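Local coordinates for putative polysaccharide binding proteins (DUF1812) (Bacteroides thetaiotaomicron VPI-5482, PDB 3GF8), which probably helps to assemble or anchor fimbriae at the outer membrane as a lipoprotein of the FimB/Mfa2 family, at residues A[24-29]-A[249-254]; A[40-45]-A[80-85]; A[127-132]-A[141-146]; A[265-270]-A[282-287]. One frame throughout, in Å; residues are numbered along the deposited sequence. Where two conformers were deposited one is given.

Contact 1 (A[24-29]-A[249-254])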
loop_
_atom_site.group_PDB
_atom_site.type_symbol
_atom_site.label_atom_id
_atom_site.label_comp_id
_atom_site.label_asym_id
_atom_site.label_seq_id
_atom_site.Cartn_x
_atom_site.Cartn_y
_atom_site.Cartn_z
ATOM N N TYR A 24 -2.858 -7.706 -9.993
ATOM C CA TYR A 24 -1.485 -7.719 -9.423
ATOM C C TYR A 24 -1.504 -7.995 -7.880
ATOM O O TYR A 24 -1.213 -7.132 -7.049
ATOM C CB TYR A 24 -0.754 -6.430 -9.801
ATOM C CG TYR A 24 0.748 -6.532 -9.798
ATOM C CD1 TYR A 24 1.410 -7.366 -10.676
ATOM C CD2 TYR A 24 1.511 -5.767 -8.943
ATOM C CE1 TYR A 24 2.785 -7.452 -10.683
ATOM C CE2 TYR A 24 2.888 -5.848 -8.940
ATOM C CZ TYR A 24 3.517 -6.684 -9.827
ATOM O OH TYR A 24 4.893 -6.771 -9.832
ATOM N N ASN A 25 -1.844 -9.232 -7.523
ATOM C CA ASN A 25 -2.010 -9.639 -6.137
ATOM C C ASN A 25 -1.526 -11.076 -5.972
ATOM O O ASN A 25 -1.133 -11.686 -6.959
ATOM C CB ASN A 25 -3.464 -9.498 -5.701
ATOM C CG ASN A 25 -4.432 -10.188 -6.629
ATOM O OD1 ASN A 25 -4.357 -11.397 -6.858
ATOM N ND2 ASN A 25 -5.359 -9.411 -7.186
HETATM N N MSE A 26 -1.556 -11.627 -4.747
HETATM C CA MSE A 26 -1.052 -12.980 -4.552
HETATM C C MSE A 26 -2.001 -14.045 -5.085
HETATM O O MSE A 26 -1.613 -15.191 -5.188
HETATM C CB MSE A 26 -0.692 -13.267 -3.104
HETATM C CG MSE A 26 0.407 -12.367 -2.593
HETATM SE SE MSE A 26 2.082 -12.748 -3.432
HETATM C CE MSE A 26 2.486 -14.298 -2.299
ATOM N N GLU A 27 -3.213 -13.673 -5.471
ATOM C CA GLU A 27 -4.105 -14.633 -6.092
ATOM C C GLU A 27 -3.933 -14.597 -7.610
ATOM O O GLU A 27 -4.597 -15.323 -8.329
ATOM C CB GLU A 27 -5.560 -14.357 -5.688
ATOM C CG GLU A 27 -5.825 -14.472 -4.171
ATOM N N PHE A 28 -3.051 -13.746 -8.124
ATOM C CA PHE A 28 -2.860 -13.671 -9.582
ATOM C C PHE A 28 -4.192 -13.661 -10.338
ATOM O O PHE A 28 -4.303 -14.245 -11.409
ATOM C CB PHE A 28 -1.983 -14.848 -10.058
ATOM C CG PHE A 28 -0.589 -14.732 -9.619
ATOM C CD1 PHE A 28 -0.250 -14.998 -8.313
ATOM C CD2 PHE A 28 0.378 -14.257 -10.471
ATOM C CE1 PHE A 28 1.045 -14.821 -7.865
ATOM C CE2 PHE A 28 1.686 -14.102 -10.032
ATOM C CZ PHE A 28 2.016 -14.391 -8.726
ATOM N N ALA A 29 -5.194 -12.984 -9.797
ATOM C CA ALA A 29 -6.523 -12.955 -10.406
ATOM C C ALA A 29 -7.169 -11.595 -10.156
ATOM O O ALA A 29 -6.835 -10.913 -9.185
ATOM C CB ALA A 29 -7.361 -14.082 -9.840
ATOM N N ASN A 249 10.498 -16.159 1.563
ATOM C CA ASN A 249 10.400 -16.776 0.230
ATOM C C ASN A 249 9.260 -16.260 -0.643
ATOM O O ASN A 249 8.813 -16.954 -1.566
ATOM C CB ASN A 249 10.242 -18.302 0.414
ATOM C CG ASN A 249 9.001 -18.692 1.304
ATOM O OD1 ASN A 249 8.433 -17.870 2.071
ATOM N ND2 ASN A 249 8.598 -19.958 1.193
ATOM N N ALA A 250 8.759 -15.060 -0.349
ATOM C CA ALA A 250 7.551 -14.538 -1.041
ATOM C C ALA A 250 6.433 -15.607 -1.003
ATOM O O ALA A 250 5.756 -15.911 -2.002
ATOM C CB ALA A 250 7.875 -14.138 -2.458
ATOM N N GLU A 251 6.289 -16.198 0.167
ATOM C CA GLU A 251 5.233 -17.162 0.423
ATOM C C GLU A 251 5.273 -18.332 -0.546
ATOM O O GLU A 251 4.258 -18.855 -0.955
ATOM C CB GLU A 251 3.870 -16.456 0.449
ATOM C CG GLU A 251 3.827 -15.391 1.569
ATOM C CD GLU A 251 2.485 -14.687 1.672
ATOM O OE1 GLU A 251 1.458 -15.374 1.476
ATOM O OE2 GLU A 251 2.468 -13.464 1.960
ATOM N N GLY A 252 6.481 -18.732 -0.902
ATOM C CA GLY A 252 6.681 -19.909 -1.731
ATOM C C GLY A 252 6.646 -19.592 -3.196
ATOM O O GLY A 252 6.710 -20.492 -4.012
ATOM N N LYS A 253 6.532 -18.316 -3.556
ATOM C CA LYS A 253 6.469 -17.975 -4.965
ATOM C C LYS A 253 7.816 -17.514 -5.467
ATOM O O LYS A 253 8.761 -17.323 -4.682
ATOM C CB LYS A 253 5.377 -16.941 -5.222
ATOM C CG LYS A 253 4.020 -17.444 -4.745
ATOM C CD LYS A 253 2.907 -17.109 -5.719
ATOM C CE LYS A 253 1.528 -17.182 -5.070
ATOM N NZ LYS A 253 1.173 -18.567 -4.706
ATOM N N ASN A 254 7.890 -17.405 -6.791
ATOM C CA ASN A 254 9.085 -16.951 -7.524
ATOM C C ASN A 254 8.943 -15.456 -7.761
ATOM O O ASN A 254 8.581 -15.024 -8.868
ATOM C CB ASN A 254 9.225 -17.673 -8.891
#

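Contact 2 (A[40-45]-A[80-85])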
loop_
_atom_site.group_PDB
_atom_site.type_symbol
_atom_site.label_atom_id
_atom_site.label_comp_id
_atom_site.label_asym_id
_atom_site.label_seq_id
_atom_site.Cartn_x
_atom_site.Cartn_y
_atom_site.Cartn_z
ATOM N N GLU A 40 -10.412 7.190 -10.099
ATOM C CA GLU A 40 -10.341 8.523 -10.623
ATOM C C GLU A 40 -9.268 8.543 -11.698
ATOM O O GLU A 40 -8.068 8.370 -11.419
ATOM C CB GLU A 40 -10.078 9.515 -9.511
ATOM C CG GLU A 40 -10.067 11.011 -9.958
ATOM C CD GLU A 40 -10.059 11.981 -8.755
ATOM O OE1 GLU A 40 -9.018 12.121 -8.046
ATOM O OE2 GLU A 40 -11.114 12.578 -8.501
ATOM N N LEU A 41 -9.728 8.712 -12.936
ATOM C CA LEU A 41 -8.863 8.671 -14.125
ATOM C C LEU A 41 -8.344 10.083 -14.408
ATOM O O LEU A 41 -9.118 11.029 -14.446
ATOM C CB LEU A 41 -9.647 8.165 -15.347
ATOM C CG LEU A 41 -8.842 7.841 -16.619
ATOM C CD1 LEU A 41 -8.119 6.530 -16.486
ATOM C CD2 LEU A 41 -9.736 7.840 -17.864
ATOM N N TYR A 42 -7.042 10.202 -14.615
ATOM C CA TYR A 42 -6.422 11.464 -14.990
ATOM C C TYR A 42 -6.037 11.364 -16.482
ATOM O O TYR A 42 -5.421 10.373 -16.893
ATOM C CB TYR A 42 -5.201 11.706 -14.069
ATOM C CG TYR A 42 -5.619 12.108 -12.669
ATOM C CD1 TYR A 42 -6.111 11.176 -11.773
ATOM C CD2 TYR A 42 -5.588 13.448 -12.265
ATOM C CE1 TYR A 42 -6.559 11.560 -10.494
ATOM C CE2 TYR A 42 -5.997 13.830 -10.988
ATOM C CZ TYR A 42 -6.491 12.882 -10.114
ATOM O OH TYR A 42 -6.899 13.265 -8.858
ATOM N N VAL A 43 -6.390 12.376 -17.272
ATOM C CA VAL A 43 -6.118 12.395 -18.714
ATOM C C VAL A 43 -5.230 13.575 -19.091
ATOM O O VAL A 43 -5.501 14.715 -18.740
ATOM C CB VAL A 43 -7.401 12.438 -19.534
ATOM C CG1 VAL A 43 -7.075 12.478 -21.057
ATOM C CG2 VAL A 43 -8.281 11.242 -19.208
ATOM N N PHE A 44 -4.140 13.273 -19.780
ATOM C CA PHE A 44 -3.166 14.247 -20.204
ATOM C C PHE A 44 -3.038 14.117 -21.728
ATOM O O PHE A 44 -3.281 13.057 -22.288
ATOM C CB PHE A 44 -1.821 13.953 -19.533
ATOM C CG PHE A 44 -1.843 14.087 -18.038
ATOM C CD1 PHE A 44 -2.216 13.023 -17.241
ATOM C CD2 PHE A 44 -1.495 15.287 -17.426
ATOM C CE1 PHE A 44 -2.246 13.157 -15.846
ATOM C CE2 PHE A 44 -1.517 15.420 -16.047
ATOM C CZ PHE A 44 -1.897 14.356 -15.259
ATOM N N ASP A 45 -2.621 15.183 -22.387
ATOM C CA ASP A 45 -2.561 15.202 -23.853
ATOM C C ASP A 45 -1.213 14.788 -24.420
ATOM O O ASP A 45 -0.351 14.305 -23.683
ATOM C CB ASP A 45 -2.928 16.594 -24.349
ATOM C CG ASP A 45 -1.860 17.656 -24.038
ATOM O OD1 ASP A 45 -0.669 17.357 -23.750
ATOM O OD2 ASP A 45 -2.262 18.814 -24.087
HETATM N N MSE A 80 -3.692 7.787 -16.439
HETATM C CA MSE A 80 -3.311 7.079 -15.233
HETATM C C MSE A 80 -4.473 7.228 -14.268
HETATM O O MSE A 80 -5.433 7.907 -14.585
HETATM C CB MSE A 80 -1.941 7.556 -14.670
HETATM C CG MSE A 80 -1.776 9.016 -14.326
HETATM SE SE MSE A 80 -2.535 9.486 -12.642
HETATM C CE MSE A 80 -1.507 8.352 -11.401
ATOM N N ALA A 81 -4.420 6.556 -13.119
ATOM C CA ALA A 81 -5.492 6.697 -12.162
ATOM C C ALA A 81 -5.021 6.543 -10.720
ATOM O O ALA A 81 -3.946 6.024 -10.473
ATOM C CB ALA A 81 -6.604 5.720 -12.459
ATOM N N TRP A 82 -5.827 7.076 -9.791
ATOM C CA TRP A 82 -5.762 6.715 -8.378
ATOM C C TRP A 82 -7.133 6.161 -8.038
ATOM O O TRP A 82 -8.166 6.702 -8.451
ATOM C CB TRP A 82 -5.486 7.926 -7.500
ATOM C CG TRP A 82 -4.095 8.426 -7.528
ATOM C CD1 TRP A 82 -3.656 9.607 -8.075
ATOM C CD2 TRP A 82 -2.935 7.784 -6.970
ATOM N NE1 TRP A 82 -2.295 9.728 -7.893
ATOM C CE2 TRP A 82 -1.831 8.630 -7.216
ATOM C CE3 TRP A 82 -2.727 6.581 -6.275
ATOM C CZ2 TRP A 82 -0.539 8.308 -6.807
ATOM C CZ3 TRP A 82 -1.454 6.262 -5.865
ATOM C CH2 TRP A 82 -0.373 7.119 -6.120
ATOM N N ALA A 83 -7.138 5.046 -7.320
ATOM C CA ALA A 83 -8.365 4.356 -7.001
ATOM C C ALA A 83 -8.427 4.203 -5.486
ATOM O O ALA A 83 -7.409 3.995 -4.830
ATOM C CB ALA A 83 -8.440 2.982 -7.718
ATOM N N GLY A 84 -9.646 4.312 -4.954
ATOM C CA GLY A 84 -9.864 4.298 -3.519
ATOM C C GLY A 84 -9.579 5.577 -2.732
ATOM O O GLY A 84 -9.846 5.587 -1.544
ATOM N N ALA A 85 -9.052 6.650 -3.361
ATOM C CA ALA A 85 -8.591 7.821 -2.593
ATOM C C ALA A 85 -9.791 8.628 -2.108
ATOM O O ALA A 85 -10.605 9.094 -2.906
ATOM C CB ALA A 85 -7.600 8.707 -3.384
HETATM O O HOH W 1 -9.673 10.357 -5.968
#

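Contact 3 (A[127-132]-A[141-146])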
loop_
_atom_site.group_PDB
_atom_site.type_symbol
_atom_site.label_atom_id
_atom_site.label_comp_id
_atom_site.label_asym_id
_atom_site.label_seq_id
_atom_site.Cartn_x
_atom_site.Cartn_y
_atom_site.Cartn_z
ATOM N N GLU A 127 -1.377 2.522 -13.340
ATOM C CA GLU A 127 -0.170 2.832 -14.105
ATOM C C GLU A 127 -0.486 3.644 -15.371
ATOM O O GLU A 127 -1.620 3.575 -15.922
ATOM C CB GLU A 127 0.577 1.552 -14.484
ATOM C CG GLU A 127 0.688 0.544 -13.343
ATOM C CD GLU A 127 1.568 -0.627 -13.707
ATOM O OE1 GLU A 127 2.786 -0.426 -13.796
ATOM O OE2 GLU A 127 1.053 -1.746 -13.880
ATOM N N VAL A 128 0.506 4.434 -15.795
ATOM C CA VAL A 128 0.380 5.345 -16.939
ATOM C C VAL A 128 0.330 4.546 -18.244
ATOM O O VAL A 128 1.137 3.658 -18.435
ATOM C CB VAL A 128 1.574 6.331 -17.018
ATOM C CG1 VAL A 128 1.528 7.171 -18.315
ATOM C CG2 VAL A 128 1.619 7.209 -15.823
ATOM N N ILE A 129 -0.624 4.851 -19.120
ATOM C CA ILE A 129 -0.690 4.233 -20.443
ATOM C C ILE A 129 -0.751 5.295 -21.551
ATOM O O ILE A 129 -1.255 6.416 -21.349
ATOM C CB ILE A 129 -1.903 3.297 -20.547
ATOM C CG1 ILE A 129 -3.204 4.063 -20.262
ATOM C CG2 ILE A 129 -1.764 2.114 -19.564
ATOM C CD1 ILE A 129 -4.451 3.332 -20.734
ATOM N N ASN A 130 -0.223 4.954 -22.722
ATOM C CA ASN A 130 -0.356 5.820 -23.894
ATOM C C ASN A 130 -1.586 5.414 -24.633
ATOM O O ASN A 130 -1.802 4.254 -24.831
ATOM C CB ASN A 130 0.859 5.695 -24.797
ATOM C CG ASN A 130 2.099 6.202 -24.125
ATOM O OD1 ASN A 130 2.178 7.380 -23.770
ATOM N ND2 ASN A 130 3.073 5.311 -23.904
ATOM N N VAL A 131 -2.414 6.369 -25.005
ATOM C CA VAL A 131 -3.700 6.086 -25.645
ATOM C C VAL A 131 -3.752 6.830 -26.982
ATOM O O VAL A 131 -3.520 8.042 -27.045
ATOM C CB VAL A 131 -4.869 6.515 -24.757
ATOM C CG1 VAL A 131 -6.187 6.330 -25.491
ATOM C CG2 VAL A 131 -4.844 5.711 -23.473
ATOM N N ASN A 132 -4.015 6.090 -28.056
ATOM C CA ASN A 132 -4.147 6.688 -29.379
ATOM C C ASN A 132 -5.549 6.367 -29.823
ATOM O O ASN A 132 -5.858 5.211 -30.016
ATOM C CB ASN A 132 -3.109 6.104 -30.336
ATOM C CG ASN A 132 -3.200 6.689 -31.752
ATOM O OD1 ASN A 132 -4.167 7.376 -32.113
ATOM N ND2 ASN A 132 -2.180 6.410 -32.562
ATOM N N GLU A 141 -9.464 0.920 -23.354
ATOM C CA GLU A 141 -8.131 0.858 -22.764
ATOM C C GLU A 141 -8.214 0.160 -21.392
ATOM O O GLU A 141 -9.278 0.108 -20.764
ATOM C CB GLU A 141 -7.549 2.255 -22.602
ATOM C CG GLU A 141 -7.570 3.100 -23.875
ATOM C CD GLU A 141 -6.588 2.618 -24.929
ATOM O OE1 GLU A 141 -5.547 2.008 -24.569
ATOM O OE2 GLU A 141 -6.869 2.864 -26.116
ATOM N N THR A 142 -7.101 -0.370 -20.928
ATOM C CA THR A 142 -7.059 -1.008 -19.611
ATOM C C THR A 142 -6.088 -0.315 -18.650
ATOM O O THR A 142 -4.880 -0.171 -18.946
ATOM C CB THR A 142 -6.612 -2.483 -19.715
ATOM O OG1 THR A 142 -7.417 -3.168 -20.675
ATOM C CG2 THR A 142 -6.724 -3.177 -18.351
ATOM N N ILE A 143 -6.596 0.068 -17.491
ATOM C CA ILE A 143 -5.737 0.556 -16.405
ATOM C C ILE A 143 -5.380 -0.588 -15.451
ATOM O O ILE A 143 -6.234 -1.325 -14.985
ATOM C CB ILE A 143 -6.351 1.729 -15.640
ATOM C CG1 ILE A 143 -6.466 2.947 -16.574
ATOM C CG2 ILE A 143 -5.433 2.131 -14.473
ATOM C CD1 ILE A 143 -5.044 3.626 -16.870
ATOM N N ASN A 144 -4.084 -0.742 -15.209
ATOM C CA ASN A 144 -3.594 -1.744 -14.283
ATOM C C ASN A 144 -3.319 -1.161 -12.883
ATOM O O ASN A 144 -2.549 -0.219 -12.752
ATOM C CB ASN A 144 -2.328 -2.393 -14.814
ATOM C CG ASN A 144 -1.897 -3.531 -13.964
ATOM O OD1 ASN A 144 -2.657 -4.456 -13.733
ATOM N ND2 ASN A 144 -0.694 -3.442 -13.427
ATOM N N LEU A 145 -3.942 -1.763 -11.870
ATOM C CA LEU A 145 -3.933 -1.227 -10.500
ATOM C C LEU A 145 -2.986 -1.988 -9.598
ATOM O O LEU A 145 -2.985 -3.243 -9.580
ATOM C CB LEU A 145 -5.334 -1.282 -9.872
ATOM C CG LEU A 145 -6.336 -0.353 -10.525
ATOM C CD1 LEU A 145 -7.771 -0.536 -9.907
ATOM C CD2 LEU A 145 -5.806 1.056 -10.424
ATOM N N ILE A 146 -2.230 -1.212 -8.828
ATOM C CA ILE A 146 -1.249 -1.711 -7.873
ATOM C C ILE A 146 -1.600 -1.201 -6.480
ATOM O O ILE A 146 -1.752 0.019 -6.274
ATOM C CB ILE A 146 0.153 -1.188 -8.271
ATOM C CG1 ILE A 146 0.563 -1.784 -9.637
ATOM C CG2 ILE A 146 1.205 -1.511 -7.191
ATOM C CD1 ILE A 146 1.828 -1.265 -10.115
HETATM O O HOH W 2 -2.259 0.962 -16.443
HETATM O O HOH W 3 -2.974 1.834 -25.139
HETATM O O HOH W 4 -4.438 3.047 -27.607
#

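Contact 4 (A[265-270]-A[282-287]). With EDO (1,2-ethanediol), chain B.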
loop_
_atom_site.group_PDB
_atom_site.type_symbol
_atom_site.label_atom_id
_atom_site.label_comp_id
_atom_site.label_asym_id
_atom_site.label_seq_id
_atom_site.Cartn_x
_atom_site.Cartn_y
_atom_site.Cartn_z
ATOM N N SER A 265 -0.638 -7.569 0.213
ATOM C CA SER A 265 -0.943 -6.409 1.046
ATOM C C SER A 265 -1.484 -6.729 2.428
ATOM O O SER A 265 -1.829 -5.812 3.186
ATOM C CB SER A 265 -1.881 -5.446 0.290
ATOM O OG SER A 265 -1.278 -5.036 -0.924
ATOM N N ASN A 266 -1.597 -8.014 2.756
ATOM C CA ASN A 266 -1.895 -8.416 4.113
ATOM C C ASN A 266 -0.820 -9.311 4.646
ATOM O O ASN A 266 -0.588 -10.389 4.105
ATOM C CB ASN A 266 -3.200 -9.172 4.182
ATOM C CG ASN A 266 -4.335 -8.363 3.708
ATOM O OD1 ASN A 266 -4.752 -8.484 2.562
ATOM N ND2 ASN A 266 -4.828 -7.485 4.569
ATOM N N TYR A 267 -0.209 -8.889 5.743
ATOM C CA TYR A 267 0.908 -9.593 6.323
ATOM C C TYR A 267 0.593 -9.896 7.763
ATOM O O TYR A 267 0.454 -8.991 8.573
ATOM C CB TYR A 267 2.141 -8.718 6.249
ATOM C CG TYR A 267 2.606 -8.373 4.856
ATOM C CD1 TYR A 267 2.077 -7.309 4.176
ATOM C CD2 TYR A 267 3.619 -9.100 4.244
ATOM C CE1 TYR A 267 2.516 -6.983 2.914
ATOM C CE2 TYR A 267 4.063 -8.774 2.974
ATOM C CZ TYR A 267 3.501 -7.722 2.320
ATOM O OH TYR A 267 3.947 -7.390 1.074
ATOM N N HIS A 268 0.444 -11.165 8.094
ATOM C CA HIS A 268 0.269 -11.543 9.468
ATOM C C HIS A 268 1.555 -12.179 9.911
ATOM O O HIS A 268 1.880 -13.284 9.478
ATOM C CB HIS A 268 -0.865 -12.537 9.622
ATOM C CG HIS A 268 -1.115 -12.927 11.044
ATOM N ND1 HIS A 268 -2.153 -13.744 11.420
ATOM C CD2 HIS A 268 -0.473 -12.591 12.189
ATOM C CE1 HIS A 268 -2.130 -13.920 12.729
ATOM N NE2 HIS A 268 -1.118 -13.232 13.222
ATOM N N ILE A 269 2.274 -11.468 10.770
ATOM C CA ILE A 269 3.584 -11.853 11.237
ATOM C C ILE A 269 3.563 -12.069 12.730
ATOM O O ILE A 269 3.225 -11.148 13.498
ATOM C CB ILE A 269 4.616 -10.767 10.899
ATOM C CG1 ILE A 269 4.480 -10.355 9.413
ATOM C CG2 ILE A 269 6.029 -11.240 11.303
ATOM C CD1 ILE A 269 5.592 -9.449 8.924
ATOM N N ILE A 270 3.887 -13.290 13.151
ATOM C CA ILE A 270 4.237 -13.556 14.534
ATOM C C ILE A 270 5.766 -13.522 14.717
ATOM O O ILE A 270 6.490 -14.229 14.020
ATOM C CB ILE A 270 3.769 -14.922 15.026
ATOM C CG1 ILE A 270 2.320 -15.214 14.628
ATOM C CG2 ILE A 270 3.839 -14.945 16.524
ATOM C CD1 ILE A 270 1.353 -14.194 15.114
ATOM N N ILE A 282 10.270 -15.983 12.796
ATOM C CA ILE A 282 9.014 -15.350 12.477
ATOM C C ILE A 282 8.118 -16.279 11.663
ATOM O O ILE A 282 8.570 -17.211 10.995
ATOM C CB ILE A 282 9.216 -14.001 11.717
ATOM C CG1 ILE A 282 9.735 -14.236 10.298
ATOM C CG2 ILE A 282 10.160 -13.129 12.504
ATOM C CD1 ILE A 282 10.251 -13.004 9.623
ATOM N N VAL A 283 6.827 -16.003 11.691
ATOM C CA VAL A 283 5.920 -16.697 10.843
ATOM C C VAL A 283 5.214 -15.606 10.088
ATOM O O VAL A 283 4.602 -14.724 10.700
ATOM C CB VAL A 283 4.983 -17.543 11.633
ATOM C CG1 VAL A 283 3.908 -18.260 10.692
ATOM C CG2 VAL A 283 5.763 -18.555 12.374
ATOM N N VAL A 284 5.354 -15.635 8.765
ATOM C CA VAL A 284 4.699 -14.670 7.880
ATOM C C VAL A 284 3.657 -15.412 7.087
ATOM O O VAL A 284 3.978 -16.288 6.303
ATOM C CB VAL A 284 5.692 -14.000 6.944
ATOM C CG1 VAL A 284 4.991 -12.919 6.057
ATOM C CG2 VAL A 284 6.840 -13.419 7.757
ATOM N N ASN A 285 2.400 -15.081 7.325
ATOM C CA ASN A 285 1.282 -15.752 6.655
ATOM C C ASN A 285 1.483 -17.280 6.603
ATOM O O ASN A 285 1.360 -17.908 5.561
ATOM C CB ASN A 285 1.083 -15.152 5.255
ATOM C CG ASN A 285 0.668 -13.678 5.287
ATOM O OD1 ASN A 285 0.131 -13.221 6.283
ATOM N ND2 ASN A 285 0.925 -12.926 4.184
ATOM N N GLY A 286 1.795 -17.877 7.742
ATOM C CA GLY A 286 1.897 -19.320 7.819
ATOM C C GLY A 286 3.281 -19.889 7.563
ATOM O O GLY A 286 3.539 -21.033 7.953
ATOM N N TRP A 287 4.172 -19.104 6.941
ATOM C CA TRP A 287 5.517 -19.579 6.621
ATOM C C TRP A 287 6.479 -19.276 7.729
ATOM O O TRP A 287 6.659 -18.117 8.055
ATOM C CB TRP A 287 6.045 -18.943 5.343
ATOM C CG TRP A 287 5.222 -19.304 4.160
ATOM C CD1 TRP A 287 4.055 -18.714 3.758
ATOM C CD2 TRP A 287 5.473 -20.378 3.235
ATOM N NE1 TRP A 287 3.579 -19.339 2.612
ATOM C CE2 TRP A 287 4.433 -20.358 2.274
ATOM C CE3 TRP A 287 6.470 -21.358 3.134
ATOM C CZ2 TRP A 287 4.356 -21.292 1.236
ATOM C CZ3 TRP A 287 6.406 -22.267 2.094
ATOM C CH2 TRP A 287 5.346 -22.220 1.144
HETATM C C1 EDO B . -3.676 -9.060 7.918
HETATM O O1 EDO B . -4.478 -8.258 7.030
HETATM C C2 EDO B . -4.596 -9.852 8.844
HETATM O O2 EDO B . -4.282 -11.257 8.856
HETATM O O HOH W 5 1.509 -15.941 10.212
#

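Contact 1 (A[24-29]-A[249-254])
Met-26 and Lys-253 carry most of this surface contact; their own touching atoms are carbons, though some meet backbone oxygens. Met-26, present as selenomethionine, bends at chi2 and chi3 (-69° and -80°), which place SE and then the terminal methyl: CE lies 3.7 Å from Ala-250 O and 3.8 Å from Glu-251 CB. A long, flexible side chain suits this place, because the closest CA atoms of the two loops, Met-26 CA and Lys-253 CA, are 9.0 Å apart. The second patch joins Lys-253 to Phe-28. Their side chains slide past each other in opposite directions, which brings Lys-253 CD to 3.6 Å from Phe-28 CE1, while Lys-253 CE rests 3.7 Å from Met-26 O.

No hydrogen bond links the two segments; polar groups shape the loops instead. Residues 25-28 form a type I turn, and Asn-25 braces it with its amide, ND2 donating to Ala-29 O at 2.9 Å, nearly in the amide plane.

Helix 257-263 flanks the contact. From it Arg-263 bonds Asn-25 O and touches the Phe-28 ring, and Tyr-260 bonds Glu-251 OE2, which Gln-264 and Asn-285 also grip. Glu-251 further packs on Trp-287 of strand 287-290.

Contact 2 (A[40-45]-A[80-85])
The first torsions of Met-80 and Tyr-42 start their side chains off alongside each other. In Met-80, a selenomethionine with two deposited conformers of which one is described, CG stands between the backbone N and the carbonyl carbon (chi1 58°). In Tyr-42, CG is anti to the carbonyl carbon (chi1 -74°). Further bends carry the Met-80 chain past the tyrosine, with SE 3.8 Å from Tyr-42 CB. In this conformer SE makes an oblique Met-aromatic contact, 4.8 Å from the centroid of the Tyr-42 ring and 48° off its normal, and CE continues over one face of the Trp-82 ring, toward its rim. Tyr-42 CE1 meets the edge of that ring at Trp-82 CD1, 4.3 Å away. The flexible, unbranched side chain of methionine, here its selenium analogue, can bend to fit between the two rings.

The backbones are neighbouring antiparallel strands, with strand 75-83 lying between 38-44 and 124-133 in a chain whose family belongs to the transthyretin clan. Tyr-42 with Met-80 and Glu-40 with Trp-82 are hydrogen-bonded pairs; Tyr-42 N reaches Met-80 O at 2.8 Å. Between them Leu-41 and Ala-81 form a non-hydrogen-bonded pair whose side chains lie on the other face. Ala-81 CB lies only 3.2 Å from Glu-40 O, so a small side chain suits this close pair.

The buried Glu-40 carboxylate is well provided for. Tyr-42 OH donates to Glu-40 OE1 at 2.5 Å, from above the carboxylate plane, and a water adds a weak bond to the same oxygen. Glu-40 OE2 forms a salt bridge with Lys-53 of strand 50-57, which probably helps keep the acid ionised.

Contact 3 (A[127-132]-A[141-146])
In the beta hairpin of strands 124-133 and 139-158, Glu-127 and Asn-144 meet across arms partly parted by water. Glu-127 N makes a direct backbone bond to Asn-144 O at 3.0 Å. CG anti to the backbone N (chi1 -173°) starts the Asn-144 side chain alongside that of Glu-127, carboxylate and amide planes 51° apart. Asn-144 ND2 donates to Glu-127 OE2; at 2.5 Å the modelled length is very short and doubtful. The amide oxygen of Asn-144 accepts from Lys-21. Across Glu-127, at about a right angle, Ile-146 brings CD1 to 3.7 Å from Glu-127 CD. An alanine in place of Glu-127 would probably leave Asn-144 ND2 without this acceptor and open a gap beside Ile-146 CD1.

Farther along, apolar side chains fill in between the strands, whose axes approach no closer than 6.7 Å: branched Ile-129 and Ile-143 meet at CG1 and CD1, 3.9 Å apart. Glu-141 lays its aliphatic part and carboxylate across Val-131, while Gln-139 bonds Glu-141 OE2. One water donates to both Glu-141 OE1 and Asn-130 O. Next to the direct bond, another donates to Glu-127 O at 2.7 Å and accepts from Asn-144 N at 2.8 Å.

Contact 4 (A[265-270]-A[282-287])
Ile-269 and Val-284 form the close-packed heart of this hairpin, an antiparallel non-hydrogen-bonded pair with CA atoms 4.5 Å apart. On their face of the sheet Ile-269 CG1 meets Val-284 CG2 at 4.2 Å, and Ile-269 CG2 leans on Ile-282 CB. The Tyr-267 ring is met at its edge by Val-284 CG1. Beta-branched residues suit such a buried strand pair. Backbone bonds between Ile-270 and Val-283 run both ways, and Ile-269 CA comes within 3.1 Å of Val-283 O as a CA-H...O contact.

The other side is looser and wetter. Ile-270 and Val-283 are only partly covered, His-268 projects outward, and an ethanediol, probably from the crystallisation liquor, lies by Asn-266; its O1 accepts from Asn-266 ND2 at 2.6 Å. A water bridges His-268 O and Gly-286 N.

Where the strands part, Asn-285 N donates to His-268 O at 2.9 Å, and the Asn-285 amide extends the ladder beyond it. CG anti to the carbonyl carbon (chi1 -64°) starts its path to the strand. OD1 accepts from His-268 N at 2.8 Å, the donor tilted 32° from the carbonyl plane, and ND2 donates to Asn-266 O at 3.0 Å. In this type I' turn Asn-285 tolerates its positive phi, while at Gly-286 a CB would clash with the carbonyl O before it. An alanine in place of Asn-285 would probably leave His-268 N and Asn-266 O without these partners, and Glu-251 OE2 short of one of its donors.

Leu-245 of helix 241-246 covers the Tyr-267, Ile-269 and Val-284 face, strand 139-158 runs parallel along the far edge of 266-273, and strand 287-290 follows the turn.

In the fold
Contact 2 is the most buried of the four and contact 1 the most superficial, with contacts 3 and 4 partly buried. Contacts 2 and 3 adjoin through neighbouring strands 75-83 and 124-133: Leu-41 and Met-80 pack against Ile-143 and Val-128. Strand 139-158 connects contact 3 to contact 4, since it also pairs with 266-273, although the two contacts lie about 32 Å apart between centres on opposite sides of the chain's centre. Contact 1 abuts contact 4 through Glu-251 with Asn-285 and Trp-287, and Tyr-24 reaches contact 3. Regular backbone ladders dominate contacts 2 and 4, water bridges help contact 3, and contact 1 relies on apolar touches between loops.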